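Local coordinates for putative phospholipase A2 (Oryza sativa, PDB 2WG9), which probably catalyses the calcium-dependent hydrolysis of the 2-acyl ester of membrane phospholipids, releasing a free fatty acid and a lysophospholipid, at residues 15-21 / 44-50; 34-38 / 94-100; 83-88 / 109-114. One frame throughout, in Å; residues are numbered along the deposited sequence. Where two conformers were deposited one is given.

In the fold
Contact 1 and contact 2 lie next to each other, their centres about 16 Å apart. Two polar bonds join them: Tyr44 OH to Gly37 O at 2.7 Å, a probable hydrogen bond, and Glu50 OE1 to Lys38 NZ at 2.7 Å, a salt bridge. Contact 1 reaches the calcium ion through Tyr44. Contact 3 lies on the opposite side of the chain's centre from contact 1, about 22 Å away between centres, and its two helices line the octanoic acid pocket. Contacts 2 and 3 meet where Leu34, in the conformer given, packs on Ile109, and both residues touch the ligand. The probable catalytic residue His63 adjoins Leu83 of contact 3.

Contact 1: residues 15-21 / 44-50; sequences KDQGCSR and YSGCPGE. With CA (calcium ion), chain C.
Tyr44 OH accepts a hydrogen bond from Ser20 OG where the N-terminal loop 15-21 is tied to the calcium-binding loop of this secreted phospholipase A2. Tyr44 OH also bonds to Gly37 O, and Tyr44 O binds the calcium ion at 2.2 Å. Next, Ser45 O takes the backbone N-H of Ser20, and Ser20 O takes that of Cys47. The two bonds form a single beta bridge between Ser20 and Gly46. Beside it the disulfide Cys19-Cys47 closes, with chi3 at 97°. Cys47 CB also lies over one face of the Arg21 guanidinium, 3.4 Å from NH2. Pro48 turns its ring toward residues 15-16, and its CG meets Lys15 NZ at 3.5 Å. A type II turn from Cys47 to Glu50 then brings Glu50 back to Arg21. A bend at chi2 (-67°) turns the Glu50 carboxylate back over the Arg21 side chain. Lys38 is the partner of its OE1. An alanine at this position would remove the carboxylate, and is likely to leave Arg21 and Lys38 without a shared counter-charge. Arg21 NH2 reaches Glu50 OE2 at 2.9 Å, on the anti side of the carboxylate, with the guanidinium and carboxylate planes 71° apart.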
ATOM      1  N   LYS A  15       8.269 -10.278 -15.115  1.00 43.33           N
ATOM      2  CA  LYS A  15       7.064 -10.076 -14.309  1.00 42.64           C
ATOM      3  C   LYS A  15       7.203 -10.658 -12.899  1.00 42.08           C
ATOM      4  O   LYS A  15       6.739 -10.055 -11.926  1.00 42.00           O
ATOM      5  CB  LYS A  15       5.844 -10.684 -15.007  1.00 42.77           C
ATOM      6  CG  LYS A  15       4.523 -10.049 -14.601  1.00 42.95           C
ATOM      7  CD  LYS A  15       3.327 -10.850 -15.106  1.00 42.82           C
ATOM      8  CE  LYS A  15       2.065  -9.991 -15.130  1.00 43.29           C
ATOM      9  NZ  LYS A  15       1.573  -9.611 -13.772  1.00 42.16           N
ATOM     10  N   ASP A  16       7.840 -11.826 -12.805  1.00 41.28           N
ATOM     11  CA  ASP A  16       8.010 -12.533 -11.532  1.00 40.39           C
ATOM     12  C   ASP A  16       9.410 -12.321 -10.936  1.00 39.31           C
ATOM     13  O   ASP A  16       9.868 -13.111 -10.104  1.00 39.37           O
ATOM     14  CB  ASP A  16       7.704 -14.032 -11.695  1.00 40.71           C
ATOM     15  CG  ASP A  16       6.305 -14.301 -12.259  1.00 41.33           C
ATOM     16  OD1 ASP A  16       5.649 -15.257 -11.786  1.00 41.56           O
ATOM     17  OD2 ASP A  16       5.862 -13.577 -13.180  1.00 42.27           O
ATOM     18  N   GLN A  17      10.077 -11.250 -11.370  1.00 37.91           N
ATOM     19  CA  GLN A  17      11.357 -10.821 -10.795  1.00 36.30           C
ATOM     20  C   GLN A  17      11.199  -9.448 -10.113  1.00 34.45           C
ATOM     21  O   GLN A  17      10.346  -8.646 -10.516  1.00 34.60           O
ATOM     22  CB  GLN A  17      12.454 -10.767 -11.874  1.00 36.74           C
ATOM     23  CG  GLN A  17      12.888 -12.139 -12.432  1.00 38.58           C
ATOM     24  CD  GLN A  17      13.911 -12.043 -13.577  1.00 41.31           C
ATOM     25  OE1 GLN A  17      13.853 -11.135 -14.415  1.00 42.23           O
ATOM     26  NE2 GLN A  17      14.844 -12.993 -13.618  1.00 41.67           N
ATOM     27  N   GLY A  18      12.001  -9.194  -9.078  1.00 31.80           N
ATOM     28  CA  GLY A  18      12.003  -7.894  -8.391  1.00 28.48           C
ATOM     29  C   GLY A  18      10.773  -7.640  -7.533  1.00 26.06           C
ATOM     30  O   GLY A  18      10.344  -6.497  -7.370  1.00 25.93           O
ATOM     31  N   CYS A  19      10.219  -8.717  -6.980  1.00 23.62           N
ATOM     32  CA  CYS A  19       8.975  -8.675  -6.225  1.00 21.02           C
ATOM     33  C   CYS A  19       9.056  -9.591  -5.006  1.00 19.98           C
ATOM     34  O   CYS A  19       9.925 -10.471  -4.935  1.00 19.36           O
ATOM     35  CB  CYS A  19       7.804  -9.081  -7.132  1.00 20.96           C
ATOM     36  SG  CYS A  19       8.078 -10.640  -8.034  1.00 18.46           S
ATOM     37  N   SER A  20       8.149  -9.390  -4.049  1.00 18.23           N
ATOM     38  CA  SER A  20       8.170 -10.154  -2.805  1.00 17.00           C
ATOM     39  C   SER A  20       7.221 -11.350  -2.801  1.00 16.62           C
ATOM     40  O   SER A  20       6.112 -11.274  -3.328  1.00 16.39           O
ATOM     41  CB  SER A  20       7.837  -9.246  -1.619  1.00 16.51           C
ATOM     42  OG  SER A  20       7.690  -9.992  -0.425  1.00 15.46           O
ATOM     43  N   ARG A  21       7.673 -12.437  -2.184  1.00 16.22           N
ATOM     44  CA  ARG A  21       6.827 -13.584  -1.854  1.00 16.33           C
ATOM     45  C   ARG A  21       6.815 -13.823  -0.338  1.00 15.95           C
ATOM     46  O   ARG A  21       6.381 -14.881   0.122  1.00 16.03           O
ATOM     47  CB  ARG A  21       7.319 -14.848  -2.576  1.00 16.47           C
ATOM     48  CG  ARG A  21       7.579 -14.677  -4.072  1.00 17.60           C
ATOM     49  CD  ARG A  21       7.865 -16.015  -4.755  1.00 19.63           C
ATOM     50  NE  ARG A  21       8.166 -15.852  -6.177  1.00 20.83           N
ATOM     51  CZ  ARG A  21       7.256 -15.782  -7.148  1.00 22.92           C
ATOM     52  NH1 ARG A  21       7.648 -15.635  -8.408  1.00 23.43           N
ATOM     53  NH2 ARG A  21       5.956 -15.861  -6.871  1.00 22.69           N
ATOM     54  N   TYR A  44       7.697  -1.397  -3.614  1.00 17.69           N
ATOM     55  CA  TYR A  44       7.729  -2.702  -2.977  1.00 16.49           C
ATOM     56  C   TYR A  44       6.378  -3.366  -3.229  1.00 16.49           C
ATOM     57  O   TYR A  44       5.340  -2.831  -2.830  1.00 16.80           O
ATOM     58  CB  TYR A  44       7.986  -2.567  -1.470  1.00 15.67           C
ATOM     59  CG  TYR A  44       7.834  -3.874  -0.737  1.00 14.91           C
ATOM     60  CD1 TYR A  44       8.795  -4.878  -0.869  1.00 14.48           C
ATOM     61  CD2 TYR A  44       6.720  -4.126   0.067  1.00 13.71           C
ATOM     62  CE1 TYR A  44       8.664  -6.093  -0.210  1.00 13.65           C
ATOM     63  CE2 TYR A  44       6.576  -5.343   0.727  1.00 13.78           C
ATOM     64  CZ  TYR A  44       7.554  -6.321   0.578  1.00 13.41           C
ATOM     65  OH  TYR A  44       7.426  -7.529   1.209  1.00 13.23           O
ATOM     66  N   SER A  45       6.382  -4.517  -3.900  1.00 16.38           N
ATOM     67  CA  SER A  45       5.131  -5.182  -4.266  1.00 15.83           C
ATOM     68  C   SER A  45       5.299  -6.689  -4.407  1.00 15.50           C
ATOM     69  O   SER A  45       6.415  -7.187  -4.572  1.00 15.30           O
ATOM     70  CB  SER A  45       4.557  -4.579  -5.559  1.00 16.38           C
ATOM     71  OG  SER A  45       3.152  -4.787  -5.638  1.00 17.47           O
ATOM     72  N   GLY A  46       4.180  -7.407  -4.341  1.00 14.70           N
ATOM     73  CA  GLY A  46       4.183  -8.858  -4.373  1.00 14.22           C
ATOM     74  C   GLY A  46       4.267  -9.390  -5.792  1.00 14.05           C
ATOM     75  O   GLY A  46       3.840  -8.731  -6.745  1.00 13.35           O
ATOM     76  N   CYS A  47       4.834 -10.584  -5.925  1.00 13.85           N
ATOM     77  CA  CYS A  47       4.931 -11.247  -7.217  1.00 14.49           C
ATOM     78  C   CYS A  47       3.526 -11.622  -7.702  1.00 14.26           C
ATOM     79  O   CYS A  47       2.624 -11.801  -6.884  1.00 13.70           O
ATOM     80  CB  CYS A  47       5.843 -12.473  -7.109  1.00 14.82           C
ATOM     81  SG  CYS A  47       7.574 -12.054  -6.681  1.00 17.41           S
ATOM     82  N   PRO A  48       3.323 -11.697  -9.033  1.00 14.48           N
ATOM     83  CA  PRO A  48       1.992 -12.051  -9.544  1.00 14.00           C
ATOM     84  C   PRO A  48       1.438 -13.321  -8.899  1.00 13.49           C
ATOM     85  O   PRO A  48       2.154 -14.324  -8.745  1.00 13.43           O
ATOM     86  CB  PRO A  48       2.233 -12.231 -11.044  1.00 14.48           C
ATOM     87  CG  PRO A  48       3.399 -11.314 -11.334  1.00 15.22           C
ATOM     88  CD  PRO A  48       4.282 -11.432 -10.125  1.00 14.17           C
ATOM     89  N   GLY A  49       0.183 -13.246  -8.469  1.00 13.10           N
ATOM     90  CA  GLY A  49      -0.496 -14.381  -7.860  1.00 12.38           C
ATOM     91  C   GLY A  49      -0.335 -14.518  -6.356  1.00 12.45           C
ATOM     92  O   GLY A  49      -1.060 -15.295  -5.742  1.00 12.18           O
ATOM     93  N   GLU A  50       0.605 -13.770  -5.759  1.00 12.02           N
ATOM     94  CA  GLU A  50       0.884 -13.872  -4.314  1.00 11.92           C
ATOM     95  C   GLU A  50      -0.262 -13.355  -3.470  1.00 11.61           C
ATOM     96  O   GLU A  50      -0.682 -12.198  -3.614  1.00 11.66           O
ATOM     97  CB  GLU A  50       2.160 -13.113  -3.918  1.00 12.26           C
ATOM     98  CG  GLU A  50       3.469 -13.732  -4.397  1.00 12.76           C
ATOM     99  CD  GLU A  50       3.774 -15.061  -3.737  1.00 13.92           C
ATOM    100  OE1 GLU A  50       3.495 -15.226  -2.535  1.00 14.74           O
ATOM    101  OE2 GLU A  50       4.309 -15.948  -4.427  1.00 15.57           O
TER
HETATM  102 CA    CA C 201       3.649  -1.404  -2.581  0.70 14.09          CA
HETATM  103  O   HOH W   1       4.549 -15.297  -9.395  1.00 19.30           O
HETATM  104  O   HOH W   2       8.641  -4.718  -6.108  1.00 27.93           O
HETATM  105  O   HOH W   3       4.535 -17.109  -0.925  1.00 25.99           O
HETATM  106  O   HOH W   4       4.586  -0.231  -4.454  1.00 21.46           O

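Contact 2: residues 34-38 / 94-100; sequences LRYGK and TFPGNKC
Phe95 points the edge of its ring at the face of Tyr36. The pair is T-shaped, with centroids 5.6 Å apart and planes at 78°. Phe95 CE1 makes the approach, 4.0 Å from Tyr36 CE2. A chi1 of 52°, with CG between the backbone N and the carbonyl carbon, turns the Phe95 ring toward strand 35-37, bringing CE1 to Tyr36 and CZ to within 4.0 Å of Gly37 N. Cys100 comes to the Tyr36 ring at its edge instead. Its CB lies 3.8 Å from Tyr36 CD1, and its SG also sits at the ring's edge. This sulfur is bonded to Cys28. The contact thus sets the loop before helix 102-125 against strand 35-37, which pairs with strand 24-26 in a small two-stranded antiparallel sheet that precedes helix 55-68 of this phospholipase A2. Asn98 lies across the end of Tyr36, its amide plane turned 75° from the ring. Its ND2 gives a weak hydrogen bond to Tyr36 OH at 3.3 Å and a shorter one to Thr94 OG1. Both hydroxyls also bond to Asp54 OD2. Asn98 OD1 accepts the backbone N-H of Cys100 at 3.0 Å (N to OD1), an Asx turn, with the donor above the carbonyl plane.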
ATOM      1  N   LEU A  34       9.210   1.786   4.934  1.00 13.77           N
ATOM      2  CA  LEU A  34       8.214   0.802   5.361  0.50 13.87           C
ATOM      3  C   LEU A  34       8.112  -0.364   4.369  1.00 13.72           C
ATOM      4  O   LEU A  34       7.997  -0.145   3.161  1.00 13.90           O
ATOM      5  CB  LEU A  34       6.853   1.497   5.513  0.50 14.00           C
ATOM      6  CG  LEU A  34       5.703   0.855   6.295  0.50 14.41           C
ATOM      7  CD1 LEU A  34       4.835   1.944   6.912  0.50 14.66           C
ATOM      8  CD2 LEU A  34       4.862  -0.061   5.422  0.50 13.91           C
ATOM      9  N   ARG A  35       8.165  -1.590   4.891  1.00 13.27           N
ATOM     10  CA  ARG A  35       7.842  -2.789   4.120  1.00 13.08           C
ATOM     11  C   ARG A  35       7.015  -3.717   4.995  1.00 12.63           C
ATOM     12  O   ARG A  35       7.503  -4.236   6.000  1.00 12.64           O
ATOM     13  CB  ARG A  35       9.093  -3.500   3.599  1.00 13.02           C
ATOM     14  CG  ARG A  35       9.768  -2.752   2.483  1.00 13.15           C
ATOM     15  CD  ARG A  35      10.903  -3.529   1.894  1.00 13.37           C
ATOM     16  NE  ARG A  35      11.470  -2.816   0.757  1.00 14.18           N
ATOM     17  CZ  ARG A  35      12.615  -3.138   0.163  1.00 13.98           C
ATOM     18  NH1 ARG A  35      13.331  -4.171   0.595  1.00 12.49           N
ATOM     19  NH2 ARG A  35      13.043  -2.418  -0.866  1.00 12.89           N
ATOM     20  N   TYR A  36       5.761  -3.914   4.599  1.00 12.26           N
ATOM     21  CA  TYR A  36       4.777  -4.626   5.406  1.00 11.88           C
ATOM     22  C   TYR A  36       4.014  -5.575   4.491  1.00 11.97           C
ATOM     23  O   TYR A  36       3.511  -5.161   3.436  1.00 11.35           O
ATOM     24  CB  TYR A  36       3.834  -3.599   6.050  1.00 11.97           C
ATOM     25  CG  TYR A  36       2.704  -4.140   6.883  1.00 11.52           C
ATOM     26  CD1 TYR A  36       2.713  -4.010   8.279  1.00 12.27           C
ATOM     27  CD2 TYR A  36       1.593  -4.742   6.282  1.00 11.12           C
ATOM     28  CE1 TYR A  36       1.657  -4.489   9.050  1.00 11.41           C
ATOM     29  CE2 TYR A  36       0.541  -5.227   7.042  1.00 11.10           C
ATOM     30  CZ  TYR A  36       0.574  -5.097   8.420  1.00 11.81           C
ATOM     31  OH  TYR A  36      -0.479  -5.579   9.165  1.00 12.37           O
ATOM     32  N   GLY A  37       3.928  -6.841   4.905  1.00 11.53           N
ATOM     33  CA  GLY A  37       3.310  -7.881   4.084  1.00 11.47           C
ATOM     34  C   GLY A  37       4.119  -8.055   2.812  1.00 11.36           C
ATOM     35  O   GLY A  37       5.344  -7.885   2.827  1.00 11.40           O
ATOM     36  N   LYS A  38       3.439  -8.391   1.716  1.00 10.94           N
ATOM     37  CA  LYS A  38       4.088  -8.558   0.415  1.00 10.80           C
ATOM     38  C   LYS A  38       3.915  -7.311  -0.457  1.00 10.68           C
ATOM     39  O   LYS A  38       4.585  -7.180  -1.488  1.00 10.48           O
ATOM     40  CB  LYS A  38       3.523  -9.785  -0.329  1.00 10.65           C
ATOM     41  CG  LYS A  38       3.823 -11.139   0.304  1.00 10.60           C
ATOM     42  CD  LYS A  38       2.949 -12.222  -0.333  1.00 11.33           C
ATOM     43  CE  LYS A  38       3.039 -13.554   0.397  1.00 12.26           C
ATOM     44  NZ  LYS A  38       2.182 -14.612  -0.260  1.00 12.68           N
ATOM     45  N   THR A  94      -3.660 -10.739  11.832  1.00 21.03           N
ATOM     46  CA  THR A  94      -2.536 -10.446  10.969  1.00 20.10           C
ATOM     47  C   THR A  94      -1.710 -11.722  10.816  1.00 19.94           C
ATOM     48  O   THR A  94      -2.037 -12.760  11.407  1.00 20.02           O
ATOM     49  CB  THR A  94      -1.693  -9.252  11.491  1.00 20.23           C
ATOM     50  OG1 THR A  94      -0.731  -8.872  10.496  1.00 18.90           O
ATOM     51  CG2 THR A  94      -0.983  -9.600  12.798  1.00 19.02           C
ATOM     52  N   PHE A  95      -0.659 -11.649  10.009  1.00 19.56           N
ATOM     53  CA  PHE A  95       0.197 -12.795   9.761  1.00 19.08           C
ATOM     54  C   PHE A  95       1.111 -13.074  10.956  1.00 19.56           C
ATOM     55  O   PHE A  95       1.480 -12.147  11.695  1.00 19.35           O
ATOM     56  CB  PHE A  95       1.006 -12.602   8.472  1.00 18.48           C
ATOM     57  CG  PHE A  95       1.754 -11.295   8.401  1.00 17.17           C
ATOM     58  CD1 PHE A  95       1.108 -10.123   7.991  1.00 15.79           C
ATOM     59  CD2 PHE A  95       3.104 -11.237   8.731  1.00 16.24           C
ATOM     60  CE1 PHE A  95       1.792  -8.924   7.918  1.00 14.59           C
ATOM     61  CE2 PHE A  95       3.811 -10.042   8.652  1.00 14.29           C
ATOM     62  CZ  PHE A  95       3.156  -8.878   8.252  1.00 14.72           C
ATOM     63  N   PRO A  96       1.438 -14.361  11.185  1.00 19.71           N
ATOM     64  CA  PRO A  96       2.374 -14.673  12.257  1.00 19.71           C
ATOM     65  C   PRO A  96       3.751 -14.105  11.968  1.00 19.79           C
ATOM     66  O   PRO A  96       4.201 -14.109  10.815  1.00 20.33           O
ATOM     67  CB  PRO A  96       2.412 -16.206  12.280  1.00 19.64           C
ATOM     68  CG  PRO A  96       1.786 -16.657  11.023  1.00 19.92           C
ATOM     69  CD  PRO A  96       0.916 -15.565  10.512  1.00 19.85           C
ATOM     70  N   GLY A  97       4.411 -13.611  13.005  1.00 19.35           N
ATOM     71  CA  GLY A  97       5.730 -13.010  12.838  1.00 19.12           C
ATOM     72  C   GLY A  97       5.701 -11.552  12.417  1.00 18.80           C
ATOM     73  O   GLY A  97       6.742 -10.979  12.108  1.00 18.80           O
ATOM     74  N   ASN A  98       4.514 -10.951  12.405  1.00 18.62           N
ATOM     75  CA  ASN A  98       4.367  -9.521  12.119  1.00 18.76           C
ATOM     76  C   ASN A  98       4.939  -8.688  13.265  1.00 19.23           C
ATOM     77  O   ASN A  98       4.354  -8.617  14.345  1.00 18.89           O
ATOM     78  CB  ASN A  98       2.893  -9.167  11.890  1.00 18.45           C
ATOM     79  CG  ASN A  98       2.695  -7.755  11.366  1.00 17.82           C
ATOM     80  OD1 ASN A  98       3.651  -7.009  11.144  1.00 17.97           O
ATOM     81  ND2 ASN A  98       1.441  -7.384  11.154  1.00 17.23           N
ATOM     82  N   LYS A  99       6.090  -8.067  13.019  1.00 19.93           N
ATOM     83  CA  LYS A  99       6.753  -7.234  14.028  1.00 20.38           C
ATOM     84  C   LYS A  99       6.140  -5.835  14.107  1.00 20.50           C
ATOM     85  O   LYS A  99       6.475  -5.047  15.000  1.00 20.62           O
ATOM     86  CB  LYS A  99       8.254  -7.134  13.728  1.00 20.56           C
ATOM     87  CG  LYS A  99       8.972  -8.474  13.570  1.00 21.01           C
ATOM     88  CD  LYS A  99       9.251  -9.128  14.915  1.00 22.58           C
ATOM     89  CE  LYS A  99      10.188 -10.314  14.759  1.00 22.74           C
ATOM     90  NZ  LYS A  99       9.570 -11.434  13.988  1.00 24.12           N
ATOM     91  N   CYS A 100       5.260  -5.524  13.159  1.00 20.51           N
ATOM     92  CA  CYS A 100       4.588  -4.235  13.123  1.00 20.53           C
ATOM     93  C   CYS A 100       3.274  -4.293  13.887  1.00 20.93           C
ATOM     94  O   CYS A 100       2.730  -5.370  14.138  1.00 21.14           O
ATOM     95  CB  CYS A 100       4.324  -3.791  11.676  1.00 20.12           C
ATOM     96  SG  CYS A 100       5.793  -3.512  10.641  1.00 20.15           S
TER

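Contact 3: residues 83-88 / 109-114; sequences LLSCID and IRGVIE. With OCA (octanoic acid (caprylic acid)), chain D.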
ATOM      1  N   LEU A  83      -7.728   3.372  -1.434  1.00 15.07           N
ATOM      2  CA  LEU A  83      -6.804   2.890  -0.403  1.00 14.72           C
ATOM      3  C   LEU A  83      -7.210   3.391   0.989  1.00 14.68           C
ATOM      4  O   LEU A  83      -7.261   2.609   1.939  1.00 14.05           O
ATOM      5  CB  LEU A  83      -5.340   3.256  -0.731  1.00 14.68           C
ATOM      6  CG  LEU A  83      -4.246   2.741   0.225  1.00 14.03           C
ATOM      7  CD1 LEU A  83      -4.359   1.241   0.498  1.00 12.86           C
ATOM      8  CD2 LEU A  83      -2.850   3.050  -0.270  1.00 13.13           C
ATOM      9  N   LEU A  84      -7.515   4.685   1.096  1.00 14.87           N
ATOM     10  CA  LEU A  84      -7.986   5.268   2.359  1.00 15.06           C
ATOM     11  C   LEU A  84      -9.251   4.573   2.870  1.00 15.06           C
ATOM     12  O   LEU A  84      -9.324   4.201   4.041  1.00 14.80           O
ATOM     13  CB  LEU A  84      -8.226   6.778   2.219  1.00 15.02           C
ATOM     14  CG  LEU A  84      -7.015   7.686   1.962  1.00 15.89           C
ATOM     15  CD1 LEU A  84      -7.456   9.149   1.837  1.00 16.50           C
ATOM     16  CD2 LEU A  84      -5.964   7.532   3.053  1.00 15.71           C
ATOM     17  N   SER A  85     -10.226   4.378   1.981  1.00 15.11           N
ATOM     18  CA  SER A  85     -11.447   3.631   2.309  1.00 15.20           C
ATOM     19  C   SER A  85     -11.127   2.234   2.829  1.00 14.82           C
ATOM     20  O   SER A  85     -11.667   1.807   3.849  1.00 14.78           O
ATOM     21  CB  SER A  85     -12.373   3.535   1.094  1.00 15.51           C
ATOM     22  OG  SER A  85     -12.749   4.824   0.637  1.00 17.51           O
ATOM     23  N   CYS A  86     -10.236   1.536   2.124  1.00 14.33           N
ATOM     24  CA  CYS A  86      -9.824   0.184   2.494  1.00 14.00           C
ATOM     25  C   CYS A  86      -9.122   0.148   3.867  1.00 14.12           C
ATOM     26  O   CYS A  86      -9.494  -0.643   4.744  1.00 13.75           O
ATOM     27  CB  CYS A  86      -8.929  -0.408   1.392  1.00 13.40           C
ATOM     28  SG  CYS A  86      -8.636  -2.192   1.532  1.00 12.42           S
ATOM     29  N   ILE A  87      -8.117   1.012   4.044  1.00 14.29           N
ATOM     30  CA  ILE A  87      -7.391   1.146   5.318  1.00 14.96           C
ATOM     31  C   ILE A  87      -8.318   1.343   6.525  1.00 15.27           C
ATOM     32  O   ILE A  87      -8.123   0.717   7.578  1.00 14.93           O
ATOM     33  CB  ILE A  87      -6.369   2.325   5.271  1.00 15.20           C
ATOM     34  CG1 ILE A  87      -5.157   1.954   4.412  1.00 15.15           C
ATOM     35  CG2 ILE A  87      -5.907   2.713   6.680  1.00 14.96           C
ATOM     36  CD1 ILE A  87      -4.255   3.168   4.075  1.00 15.64           C
ATOM     37  N   ASP A  88      -9.316   2.209   6.365  1.00 15.59           N
ATOM     38  CA  ASP A  88     -10.260   2.517   7.441  1.00 16.85           C
ATOM     39  C   ASP A  88     -11.102   1.294   7.867  1.00 17.18           C
ATOM     40  O   ASP A  88     -11.688   1.281   8.950  1.00 17.04           O
ATOM     41  CB  ASP A  88     -11.156   3.699   7.035  1.00 16.91           C
ATOM     42  CG  ASP A  88     -10.401   5.036   6.990  1.00 18.86           C
ATOM     43  OD1 ASP A  88      -9.273   5.128   7.531  1.00 20.34           O
ATOM     44  OD2 ASP A  88     -10.949   6.011   6.425  1.00 20.30           O
ATOM     45  N   ILE A 109       0.688   4.814   6.767  1.00 14.66           N
ATOM     46  CA  ILE A 109       0.313   4.755   5.355  1.00 14.72           C
ATOM     47  C   ILE A 109      -0.766   5.797   5.069  1.00 15.09           C
ATOM     48  O   ILE A 109      -0.671   6.542   4.090  1.00 14.96           O
ATOM     49  CB  ILE A 109      -0.178   3.335   4.945  1.00 14.95           C
ATOM     50  CG1 ILE A 109       0.965   2.321   5.108  1.00 14.55           C
ATOM     51  CG2 ILE A 109      -0.722   3.342   3.506  1.00 14.12           C
ATOM     52  CD1 ILE A 109       0.520   0.853   5.192  1.00 14.59           C
ATOM     53  N   ARG A 110      -1.774   5.856   5.941  1.00 15.63           N
ATOM     54  CA  ARG A 110      -2.899   6.772   5.771  1.00 16.20           C
ATOM     55  C   ARG A 110      -2.448   8.227   5.643  1.00 16.16           C
ATOM     56  O   ARG A 110      -2.922   8.939   4.769  1.00 16.36           O
ATOM     57  CB  ARG A 110      -3.912   6.638   6.912  1.00 16.47           C
ATOM     58  CG  ARG A 110      -5.326   6.939   6.449  1.00 18.59           C
ATOM     59  CD  ARG A 110      -6.280   7.407   7.564  1.00 20.58           C
ATOM     60  NE  ARG A 110      -7.654   7.419   7.051  1.00 22.49           N
ATOM     61  CZ  ARG A 110      -8.192   8.406   6.330  1.00 23.60           C
ATOM     62  NH1 ARG A 110      -7.487   9.491   6.034  1.00 24.45           N
ATOM     63  NH2 ARG A 110      -9.445   8.314   5.903  1.00 23.68           N
ATOM     64  N   GLY A 111      -1.527   8.654   6.507  1.00 16.31           N
ATOM     65  CA  GLY A 111      -1.002  10.021   6.459  1.00 16.52           C
ATOM     66  C   GLY A 111      -0.417  10.400   5.103  1.00 16.49           C
ATOM     67  O   GLY A 111      -0.714  11.469   4.563  1.00 16.60           O
ATOM     68  N   VAL A 112       0.408   9.510   4.556  1.00 16.50           N
ATOM     69  CA  VAL A 112       1.054   9.698   3.251  1.00 16.56           C
ATOM     70  C   VAL A 112       0.045   9.731   2.106  1.00 16.82           C
ATOM     71  O   VAL A 112       0.148  10.565   1.197  1.00 16.93           O
ATOM     72  CB  VAL A 112       2.112   8.581   2.994  1.00 16.80           C
ATOM     73  CG1 VAL A 112       2.656   8.629   1.566  1.00 16.36           C
ATOM     74  CG2 VAL A 112       3.252   8.686   4.004  1.00 16.97           C
ATOM     75  N   ILE A 113      -0.925   8.820   2.145  1.00 16.91           N
ATOM     76  CA  ILE A 113      -1.929   8.713   1.080  1.00 16.85           C
ATOM     77  C   ILE A 113      -2.903   9.906   1.058  1.00 17.34           C
ATOM     78  O   ILE A 113      -3.322  10.350  -0.015  1.00 17.12           O
ATOM     79  CB  ILE A 113      -2.658   7.332   1.102  1.00 16.74           C
ATOM     80  CG1 ILE A 113      -1.648   6.187   0.886  1.00 16.46           C
ATOM     81  CG2 ILE A 113      -3.770   7.258   0.032  1.00 16.81           C
ATOM     82  CD1 ILE A 113      -0.808   6.282  -0.424  1.00 15.43           C
ATOM     83  N   GLU A 114      -3.241  10.430   2.237  1.00 17.92           N
ATOM     84  CA  GLU A 114      -4.019  11.671   2.333  1.00 19.06           C
ATOM     85  C   GLU A 114      -3.327  12.797   1.569  1.00 19.19           C
ATOM     86  O   GLU A 114      -3.961  13.524   0.802  1.00 19.20           O
ATOM     87  CB  GLU A 114      -4.175  12.098   3.791  1.00 19.44           C
ATOM     88  CG  GLU A 114      -5.087  11.229   4.621  1.00 22.12           C
ATOM     89  CD  GLU A 114      -4.977  11.533   6.108  1.00 26.92           C
ATOM     90  OE1 GLU A 114      -4.528  12.645   6.465  1.00 27.91           O
ATOM     91  OE2 GLU A 114      -5.330  10.651   6.924  1.00 28.87           O
TER
HETATM   92  C1  OCA D 301       1.051   0.492  -1.117  1.00 20.47           C
HETATM   93  C2  OCA D 301       0.749   1.456   0.033  1.00 21.46           C
HETATM   94  C3  OCA D 301       0.945   2.912  -0.384  1.00 22.54           C
HETATM   95  C4  OCA D 301       2.421   3.296  -0.511  1.00 24.03           C
HETATM   96  C5  OCA D 301       3.174   3.215   0.827  1.00 25.04           C
HETATM   97  C6  OCA D 301       3.059   4.518   1.615  1.00 25.49           C
HETATM   98  C7  OCA D 301       4.292   4.741   2.491  1.00 25.35           C
HETATM   99  C8  OCA D 301       3.943   4.564   3.973  1.00 25.15           C
HETATM  100  O1  OCA D 301       2.208   0.031  -1.189  1.00 18.10           O
HETATM  101  O2  OCA D 301       0.112   0.231  -1.894  1.00 21.80           O
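Helices 77-88 and 102-125 pack antiparallel here and form one wall of the fatty acid pocket of this phospholipase A2. The segments 83-88 and 109-114 run at 159° to each other, with their axes 10.2 Å apart at closest approach. Leu83, Leu84 and Ile87 on one helix pack against Ile109, Arg110 and Ile113 on the other. The Leu83 side chain lies crosswise to that of Ile113, and Leu83 CD2 touches Ile113 CG1 at 3.6 Å. Both side chains also reach the octanoic acid. Leu83 CD2 and Ile113 CD1 each lie 3.8 Å from its C3, near the carboxylate end. Ile109 meets the far end of the acyl chain, C8. The same residues therefore hold the helices together and line the pocket. Leu83 also packs on His63 of helix 55-68, the predicted catalytic histidine, and the disulfide Cys59-Cys86 joins that helix to 77-88.

Away from the ligand, Ile87 CD1 packs on Ile109 CG2 at 3.6 Å. Leu84 and Ile113 lie alongside each other, pointing opposite ways. Leu84 CD2 ends between Ile113 CG2 and Arg110 CG, and it covers one face of the Arg110 guanidinium near the rim.

Polar groups close the outer side. The Arg110 chain runs extended from CG to NE across to Asp88. NH1 turns back along its own helix to Glu114 OE2, so two carboxylates share the one guanidinium and probably balance its charge. The grip on Asp88 is side-on and nearly coplanar, with the planes 12° apart. Each bond uses a syn lone pair and is almost straight: Arg110 NE meets Asp88 OD1 at 2.8 Å, and Arg110 NH2 meets Asp88 OD2 at 2.8 Å.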